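Local coordinates for protein BZZ1 (Saccharomyces cerevisiae, PDB 1ZUU) that acts in endocytosis and trafficking to the vacuole, and works with type I myosins to restore actin polarity after salt stress, seen here in its first SH3 domain, at residues I18-G23 with I40-T45. Sequence-based numbering, arbitrary orientation.
Sequences ITITPG and INNDTT
The carbonyl oxygen of Thr19 is gripped twice, by the amide of Asn42 and by a water. Asn42 ND2 donates to Thr19 O over 3.1 Å, in the carbonyl plane and on a lone pair, although the N-H...O angle of 143° leaves the bond somewhat bent. The water donates to the same oxygen and also pairs with Thr45 OG1, at 2.7 Å from it, so that a second, solvent-mediated link runs to the turn. The contact ties the returning arm of this SH3 domain's RT loop, the irregular segment 18-23 leading toward strand 26-28, to the distal hairpin of strands 37-42 and 47-52. Asn42 has CG anti to its backbone N (chi1 -175°), and the two ends of its amide serve different partners. ND2 holds Thr19 and also bonds Asp24, whose OD2 takes the backbone N-H of Thr21 as well. Asn42 OD1, at the other end, accepts from Thr45 N at 3.1 Å, an Asx motif in which the donor stands well above the carbonyl plane. An alanine in place of Asn42 would probably leave Thr19 O without its direct link to the strand and the turn at Thr45 without its Asx bond. Beneath this polar layer lie three isoleucines. Ile18 CD1 touches both Asn42 CB, at 3.8 Å, and Ile40 CG1, at 3.9 Å. With CG2 of Ile20 anti to its carbonyl carbon, this methyl lies 3.8 Å from Asn42 ND2, off the amide's nitrogen end and out of its plane. Val51 of strand 47-52 touches all three isoleucines, joining them to the domain's hydrophobic core. The side chains of Ile20 and Ile40 cross at about a right angle, with CG2 of Ile20 3.7 Å from CD1 of Ile40.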
ATOM      1  N   ILE A  18       1.432   1.998   6.096  1.00  3.79           N
ATOM      2  CA  ILE A  18       2.476   2.813   5.464  1.00  3.74           C
ATOM      3  C   ILE A  18       1.819   3.848   4.552  1.00  4.03           C
ATOM      4  O   ILE A  18       0.658   3.758   4.149  1.00  4.57           O
ATOM      5  CB  ILE A  18       3.502   1.989   4.663  1.00  4.08           C
ATOM      6  CG1 ILE A  18       2.875   1.219   3.540  1.00  4.40           C
ATOM      7  CG2 ILE A  18       4.265   1.085   5.598  1.00  5.48           C
ATOM      8  CD1 ILE A  18       3.900   0.661   2.545  1.00  6.16           C
ATOM      9  N   THR A  19       2.630   4.871   4.222  1.00  3.79           N
ATOM     10  CA  THR A  19       2.261   5.887   3.289  1.00  3.06           C
ATOM     11  C   THR A  19       2.496   5.434   1.847  1.00  3.43           C
ATOM     12  O   THR A  19       3.487   4.806   1.521  1.00  3.95           O
ATOM     13  CB  THR A  19       3.061   7.172   3.602  1.00  3.74           C
ATOM     14  OG1 THR A  19       2.632   7.618   4.867  1.00  4.39           O
ATOM     15  CG2 THR A  19       2.926   8.259   2.547  1.00  4.21           C
ATOM     16  N   ILE A  20       1.544   5.815   0.974  1.00  3.52           N
ATOM     17  CA  ILE A  20       1.648   5.628  -0.448  1.00  3.39           C
ATOM     18  C   ILE A  20       1.230   6.914  -1.158  1.00  3.20           C
ATOM     19  O   ILE A  20       0.284   7.581  -0.751  1.00  3.87           O
ATOM     20  CB  ILE A  20       0.794   4.417  -0.960  1.00  3.73           C
ATOM     21  CG1 ILE A  20      -0.618   4.440  -0.337  1.00  4.16           C
ATOM     22  CG2 ILE A  20       1.520   3.134  -0.745  1.00  4.53           C
ATOM     23  CD1 ILE A  20      -1.621   3.524  -1.000  1.00  4.93           C
ATOM     24  N   THR A  21       1.888   7.198  -2.281  1.00  3.44           N
ATOM     25  CA  THR A  21       1.505   8.307  -3.126  1.00  4.03           C
ATOM     26  C   THR A  21       1.558   7.875  -4.577  1.00  4.14           C
ATOM     27  O   THR A  21       2.365   7.025  -4.962  1.00  4.10           O
ATOM     28  CB  THR A  21       2.385   9.558  -2.897  1.00  4.48           C
ATOM     29  OG1 THR A  21       3.739   9.312  -3.289  1.00  5.26           O
ATOM     30  CG2 THR A  21       2.281  10.073  -1.499  1.00  5.39           C
ATOM     31  N   PRO A  22       0.689   8.459  -5.429  1.00  4.36           N
ATOM     32  CA  PRO A  22       0.727   8.117  -6.897  1.00  5.17           C
ATOM     33  C   PRO A  22       2.134   8.230  -7.419  1.00  4.98           C
ATOM     34  O   PRO A  22       2.839   9.224  -7.153  1.00  5.88           O
ATOM     35  CB  PRO A  22      -0.245   9.156  -7.489  1.00  6.08           C
ATOM     36  CG  PRO A  22      -1.292   9.309  -6.399  1.00  6.41           C
ATOM     37  CD  PRO A  22      -0.453   9.353  -5.112  1.00  5.42           C
ATOM     38  N   GLY A  23       2.548   7.219  -8.173  1.00  5.31           N
ATOM     39  CA  GLY A  23       3.892   7.148  -8.721  1.00  5.51           C
ATOM     40  C   GLY A  23       4.879   6.297  -7.935  1.00  5.28           C
ATOM     41  O   GLY A  23       5.929   5.975  -8.439  1.00  7.95           O
ATOM     42  N   ILE A  40       1.640  -4.446   1.577  1.00  3.80           N
ATOM     43  CA  ILE A  40       2.519  -4.176   0.466  1.00  3.45           C
ATOM     44  C   ILE A  40       3.906  -3.733   1.009  1.00  3.64           C
ATOM     45  O   ILE A  40       4.056  -3.332   2.156  1.00  4.60           O
ATOM     46  CB  ILE A  40       1.942  -3.072  -0.496  1.00  4.26           C
ATOM     47  CG1 ILE A  40       1.823  -1.737   0.237  1.00  4.88           C
ATOM     48  CG2 ILE A  40       0.645  -3.520  -1.118  1.00  4.73           C
ATOM     49  CD1 ILE A  40       1.723  -0.538  -0.726  1.00  5.94           C
ATOM     50  N   ASN A  41       4.841  -3.730   0.056  1.00  3.82           N
ATOM     51  CA  ASN A  41       6.075  -2.972   0.181  1.00  3.99           C
ATOM     52  C   ASN A  41       5.972  -1.719  -0.703  1.00  3.84           C
ATOM     53  O   ASN A  41       5.476  -1.823  -1.832  1.00  4.47           O
ATOM     54  CB  ASN A  41       7.280  -3.783  -0.256  1.00  5.16           C
ATOM     55  CG  ASN A  41       7.329  -5.150   0.384  1.00  6.48           C
ATOM     56  OD1 ASN A  41       7.512  -5.283   1.592  1.00  7.57           O
ATOM     57  ND2 ASN A  41       7.063  -6.182  -0.425  1.00  6.62           N
ATOM     58  N   ASN A  42       6.467  -0.615  -0.205  1.00  3.60           N
ATOM     59  CA  ASN A  42       6.658   0.590  -1.005  1.00  3.37           C
ATOM     60  C   ASN A  42       8.168   0.673  -1.219  1.00  3.59           C
ATOM     61  O   ASN A  42       8.904   1.047  -0.325  1.00  4.10           O
ATOM     62  CB  ASN A  42       6.079   1.805  -0.290  1.00  3.70           C
ATOM     63  CG  ASN A  42       6.138   3.067  -1.117  1.00  3.75           C
ATOM     64  OD1 ASN A  42       7.015   3.204  -1.994  1.00  4.29           O
ATOM     65  ND2 ASN A  42       5.191   3.991  -0.888  1.00  4.19           N
ATOM     66  N   ASP A  43       8.619   0.286  -2.438  1.00  3.71           N
ATOM     67  CA  ASP A  43      10.053   0.323  -2.712  1.00  3.51           C
ATOM     68  C   ASP A  43      10.540   1.754  -2.920  1.00  3.68           C
ATOM     69  O   ASP A  43      11.753   2.000  -2.720  1.00  4.83           O
ATOM     70  CB  ASP A  43      10.465  -0.607  -3.862  1.00  4.36           C
ATOM     71  CG  ASP A  43      10.505  -2.099  -3.478  1.00  4.99           C
ATOM     72  OD1 ASP A  43      10.331  -2.418  -2.282  1.00  5.93           O
ATOM     73  OD2 ASP A  43      10.714  -2.953  -4.389  1.00  6.13           O
ATOM     74  N   THR A  44       9.692   2.681  -3.297  1.00  3.79           N
ATOM     75  CA  THR A  44      10.103   4.088  -3.348  1.00  4.02           C
ATOM     76  C   THR A  44      10.513   4.582  -1.970  1.00  4.23           C
ATOM     77  O   THR A  44      11.532   5.273  -1.808  1.00  5.07           O
ATOM     78  CB  THR A  44       9.000   4.952  -3.952  1.00  4.24           C
ATOM     79  OG1 THR A  44       8.832   4.554  -5.324  1.00  4.36           O
ATOM     80  CG2 THR A  44       9.323   6.427  -3.849  1.00  4.21           C
ATOM     81  N   THR A  45       9.729   4.260  -0.921  1.00  4.09           N
ATOM     82  CA  THR A  45       9.999   4.785   0.416  1.00  5.40           C
ATOM     83  C   THR A  45      10.836   3.821   1.287  1.00  5.38           C
ATOM     84  O   THR A  45      11.402   4.291   2.291  1.00  7.13           O
ATOM     85  CB  THR A  45       8.675   5.092   1.132  1.00  5.28           C
ATOM     86  OG1 THR A  45       8.033   3.863   1.355  1.00  5.29           O
ATOM     87  CG2 THR A  45       7.812   6.054   0.341  1.00  5.81           C
TER
HETATM   88  O   HOH W   1       5.847   4.260   2.813  1.00  6.28           O